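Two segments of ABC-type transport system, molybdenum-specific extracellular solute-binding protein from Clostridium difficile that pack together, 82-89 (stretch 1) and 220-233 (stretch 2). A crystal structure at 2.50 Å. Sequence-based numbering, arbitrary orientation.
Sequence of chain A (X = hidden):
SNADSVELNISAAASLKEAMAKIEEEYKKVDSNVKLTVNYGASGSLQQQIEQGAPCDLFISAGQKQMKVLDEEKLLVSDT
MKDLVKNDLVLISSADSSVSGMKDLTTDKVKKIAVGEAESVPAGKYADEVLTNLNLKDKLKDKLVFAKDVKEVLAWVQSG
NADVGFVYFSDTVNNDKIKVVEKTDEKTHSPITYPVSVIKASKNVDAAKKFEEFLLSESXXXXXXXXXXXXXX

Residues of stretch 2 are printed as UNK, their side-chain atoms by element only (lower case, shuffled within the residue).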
# COMPACT_ATOMS: atom_id res chain seq x y z
N LYS A 82 3.78 14.26 -9.98
CA LYS A 82 5.19 14.29 -10.36
C LYS A 82 5.36 14.45 -11.86
O LYS A 82 4.44 14.17 -12.63
CB LYS A 82 5.90 13.01 -9.91
CG LYS A 82 6.56 13.09 -8.56
CD LYS A 82 5.85 12.22 -7.53
CE LYS A 82 6.24 12.64 -6.12
NZ LYS A 82 5.65 11.75 -5.09
N ASP A 83 6.54 14.89 -12.27
CA ASP A 83 6.89 14.92 -13.67
C ASP A 83 7.54 13.59 -14.04
O ASP A 83 8.63 13.27 -13.56
CB ASP A 83 7.84 16.08 -13.97
CG ASP A 83 7.16 17.43 -13.81
OD1 ASP A 83 5.93 17.48 -13.98
OD2 ASP A 83 7.86 18.42 -13.52
N LEU A 84 6.85 12.81 -14.87
CA LEU A 84 7.33 11.49 -15.26
C LEU A 84 8.54 11.60 -16.19
O LEU A 84 9.67 11.33 -15.79
CB LEU A 84 6.20 10.70 -15.92
CG LEU A 84 6.49 9.26 -16.31
CD1 LEU A 84 7.19 8.58 -15.16
CD2 LEU A 84 5.21 8.54 -16.68
N VAL A 85 8.28 12.01 -17.43
CA VAL A 85 9.35 12.27 -18.38
C VAL A 85 9.11 13.60 -19.09
O VAL A 85 8.06 14.22 -18.94
CB VAL A 85 9.49 11.16 -19.44
CG1 VAL A 85 9.69 9.81 -18.78
CG2 VAL A 85 8.27 11.13 -20.34
N LYS A 86 10.10 14.02 -19.86
CA LYS A 86 9.95 15.22 -20.67
C LYS A 86 10.47 14.92 -22.07
O LYS A 86 11.23 13.98 -22.26
CB LYS A 86 10.70 16.40 -20.05
CG LYS A 86 12.21 16.20 -19.96
CD LYS A 86 12.92 17.35 -19.24
CE LYS A 86 11.96 18.39 -18.66
NZ LYS A 86 11.45 18.04 -17.31
N ASN A 87 10.04 15.71 -23.04
CA ASN A 87 10.52 15.52 -24.40
C ASN A 87 11.52 16.60 -24.77
O ASN A 87 11.68 17.59 -24.06
CB ASN A 87 9.35 15.52 -25.39
CG ASN A 87 9.38 14.34 -26.33
OD1 ASN A 87 10.45 13.89 -26.75
ND2 ASN A 87 8.20 13.80 -26.65
N ASP A 88 12.22 16.40 -25.89
CA ASP A 88 13.12 17.41 -26.40
C ASP A 88 12.68 17.85 -27.79
O ASP A 88 12.23 17.03 -28.59
CB ASP A 88 14.56 16.89 -26.44
CG ASP A 88 15.37 17.34 -25.24
OD1 ASP A 88 15.10 18.45 -24.73
OD2 ASP A 88 16.27 16.60 -24.81
N LEU A 89 12.80 19.15 -28.07
CA LEU A 89 12.51 19.67 -29.40
C LEU A 89 13.80 19.58 -30.20
O LEU A 89 14.82 20.18 -29.83
CB LEU A 89 12.06 21.13 -29.32
CG LEU A 89 11.00 21.66 -30.28
CD1 LEU A 89 11.46 22.93 -30.94
CD2 LEU A 89 10.63 20.65 -31.34
N UNK A 220 12.41 2.01 -15.11
CA UNK A 220 11.25 2.55 -15.80
C UNK A 220 11.61 3.76 -16.64
O UNK A 220 11.15 3.90 -17.77
N UNK A 221 12.44 4.64 -16.08
CA UNK A 221 12.95 5.80 -16.81
C UNK A 221 13.73 5.37 -18.05
O UNK A 221 13.57 5.95 -19.12
c UNK A 221 13.82 6.66 -15.90
n UNK A 221 10.92 8.29 -15.60
c UNK A 221 13.05 7.43 -14.84
o UNK A 221 12.73 9.62 -15.75
c UNK A 221 12.21 8.55 -15.43
N UNK A 222 14.57 4.35 -17.90
CA UNK A 222 15.34 3.82 -19.03
C UNK A 222 14.46 3.22 -20.12
O UNK A 222 14.86 3.15 -21.28
c UNK A 222 16.37 2.78 -18.55
c UNK A 222 19.79 2.84 -16.75
n UNK A 222 20.87 1.82 -16.56
c UNK A 222 18.65 2.31 -17.61
c UNK A 222 17.57 3.36 -17.83
N UNK A 223 13.26 2.78 -19.75
CA UNK A 223 12.29 2.27 -20.72
C UNK A 223 11.75 3.41 -21.57
O UNK A 223 11.66 3.30 -22.79
c UNK A 223 11.63 0.13 -19.56
c UNK A 223 11.14 1.50 -20.03
c UNK A 223 9.97 1.32 -20.97
c UNK A 223 10.55 -0.69 -18.90
N UNK A 224 11.40 4.52 -20.92
CA UNK A 224 10.91 5.69 -21.64
C UNK A 224 11.99 6.29 -22.53
O UNK A 224 11.68 6.93 -23.54
c UNK A 224 10.39 6.74 -20.65
c UNK A 224 7.90 6.40 -20.79
c UNK A 224 8.97 6.09 -18.68
c UNK A 224 9.06 6.40 -20.03
c UNK A 224 6.60 5.78 -18.88
c UNK A 224 7.75 5.78 -18.11
c UNK A 224 6.68 6.09 -20.22
N UNK A 225 13.26 6.08 -22.17
CA UNK A 225 14.38 6.60 -22.96
C UNK A 225 14.67 5.75 -24.21
O UNK A 225 15.34 6.21 -25.14
o UNK A 225 16.34 8.49 -18.89
o UNK A 225 17.45 6.98 -20.04
c UNK A 225 16.49 7.77 -19.90
c UNK A 225 15.62 6.77 -22.08
c UNK A 225 15.46 7.86 -21.02
N UNK A 226 14.18 4.52 -24.22
CA UNK A 226 14.24 3.69 -25.42
C UNK A 226 13.33 4.27 -26.50
O UNK A 226 13.54 4.05 -27.69
o UNK A 226 13.03 -0.24 -24.31
c UNK A 226 14.04 0.17 -23.70
c UNK A 226 13.79 2.25 -25.11
o UNK A 226 14.56 -0.47 -22.76
c UNK A 226 14.65 1.50 -24.11
N UNK A 227 12.33 5.01 -26.06
CA UNK A 227 11.31 5.52 -26.97
C UNK A 227 11.46 7.01 -27.24
O UNK A 227 10.54 7.66 -27.74
c UNK A 227 9.02 3.08 -27.55
c UNK A 227 9.12 0.94 -26.48
c UNK A 227 8.77 1.72 -27.57
c UNK A 227 9.73 1.52 -25.38
c UNK A 227 9.98 2.88 -25.38
c UNK A 227 9.91 5.16 -26.45
c UNK A 227 9.63 3.68 -26.46
N UNK A 228 12.64 7.55 -26.92
CA UNK A 228 12.97 8.92 -27.26
C UNK A 228 12.64 9.94 -26.20
O UNK A 228 12.93 11.13 -26.35
N UNK A 229 12.03 9.49 -25.11
CA UNK A 229 11.73 10.39 -24.01
C UNK A 229 12.97 10.62 -23.15
O UNK A 229 13.99 9.95 -23.33
c UNK A 229 7.00 9.73 -25.55
c UNK A 229 9.30 9.81 -24.01
c UNK A 229 8.91 8.65 -24.65
c UNK A 229 7.77 8.60 -25.41
c UNK A 229 7.36 10.90 -24.93
o UNK A 229 5.86 9.68 -26.31
c UNK A 229 10.55 9.87 -23.19
c UNK A 229 8.50 10.94 -24.17
N UNK A 230 12.88 11.56 -22.22
CA UNK A 230 14.04 11.96 -21.45
C UNK A 230 13.70 12.12 -19.97
O UNK A 230 12.57 12.47 -19.62
c UNK A 230 16.11 13.42 -21.81
c UNK A 230 14.62 13.26 -22.02
c UNK A 230 16.39 14.36 -20.66
c UNK A 230 17.83 14.24 -20.18
n UNK A 230 18.11 15.18 -19.05
N UNK A 231 14.69 11.86 -19.12
CA UNK A 231 14.57 11.96 -17.67
C UNK A 231 14.34 13.41 -17.22
O UNK A 231 14.85 14.35 -17.84
c UNK A 231 14.91 10.61 -13.55
c UNK A 231 15.85 10.41 -14.72
c UNK A 231 15.84 11.41 -17.02
c UNK A 231 15.98 11.68 -15.54
n UNK A 231 15.53 10.23 -12.25
N UNK A 232 13.56 13.60 -16.16
CA UNK A 232 13.26 14.94 -15.66
C UNK A 232 14.31 15.46 -14.67
O UNK A 232 14.45 14.92 -13.58
c UNK A 232 11.88 15.00 -14.99
c UNK A 232 10.79 14.67 -16.00
c UNK A 232 11.63 16.37 -14.38
N UNK A 233 15.03 16.50 -15.08
CA UNK A 233 15.97 17.23 -14.22
C UNK A 233 16.90 16.35 -13.39
O UNK A 233 18.12 16.50 -13.45
c UNK A 233 14.29 19.13 -14.10
o UNK A 233 14.36 18.99 -16.47
c UNK A 233 14.85 19.52 -15.45
c UNK A 233 15.22 18.21 -13.33
o UNK A 233 15.77 20.36 -15.51

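Position 220 has no side-chain atoms, and nothing of stretch 1 lies near where a CB would sit; it is Gly 220, on the helix.

Position 221 carries three carbons, the third bearing one oxygen and one nitrogen: an amide, Gln 221. Its CA-to-CB bond points sideways, but the chain folds back so that NE2 donates to Leu 84 O at 3.3 Å, giving a strand carbonyl a partner from the helix.

At position 222 four carbons run in a row to a nitrogen, far from stretch 1: Lys 222, exposed. Position 223 has four carbons, forked at the first, with one arm two carbons long. This is Ile 223, buried but out of reach of the strand.

Position 224 shows one carbon and then a six-carbon ring without a heteroatom, so it is Phe 224. Its CA-to-CB bond points toward stretch 1; CZ packs 3.8 Å from Leu 84 CD2, while CB lies 3.7 Å from Val 85 CG1.

Positions 225 and 226 each hold three carbons, the third with two oxygens. The atoms alone fit a carboxylate of glutamate length, hence Glu 225 and Glu 226, neither touching stretch 1. Position 227 is again one carbon and a plain six-carbon ring, Phe 227, turned out of reach.

Position 228 lacks side-chain atoms. With phi/psi of 92/-3, a CB would jam against the carbonyl oxygen of the residue before, which by itself calls for glycine: Gly 228. Gly 228 lies in the turn between the helix and the segment that pairs with Lys 86.

Position 229 has a six-carbon ring bearing one oxygen, Tyr 229. Its CD1 is 3.8 Å from Val 85 CG2 and its CE1 3.5 Å from Asn 87 ND2. Its backbone N bonds to Phe 224 O at 3.0 Å, tying the turn to the helix.

Position 230 has four carbons ending in nitrogen, with CB 4.3 Å from Lys 86 CG; it is Lys 230, and the end of its side chain leads away. Position 231 repeats that composition, but its CB points away from stretch 1: Lys 231, exposed.

Position 232 has one carbon carrying two more, Val 232. CG2 lies 3.5 Å from Asp 83 O and 3.7 Å from Val 85 CA, so this small branched side chain packs against backbone.

Position 233 has three carbons, the third with two oxygens: Glu 233. Its OE2 meets Lys 86 NZ at 3.2 Å in a salt bridge whose hydrogen bond is weak.

The contact combines one firm antiparallel pair with apolar packing. Lys 86 N donates to Lys 230 O at 2.9 Å, and Lys 230 N returns a bond to Lys 86 O, also at 2.9 Å, fixing the register. Val 85 packs against both Phe 224 and Tyr 229, so one strand residue reads both the helix and the segment after its turn. The rule is economical: backbone sets alignment, branched and aromatic carbons fill space, and a charged pair joins the chain end to the strand.

Stretch 2 220-233: GQKIFEEFGYKKVE
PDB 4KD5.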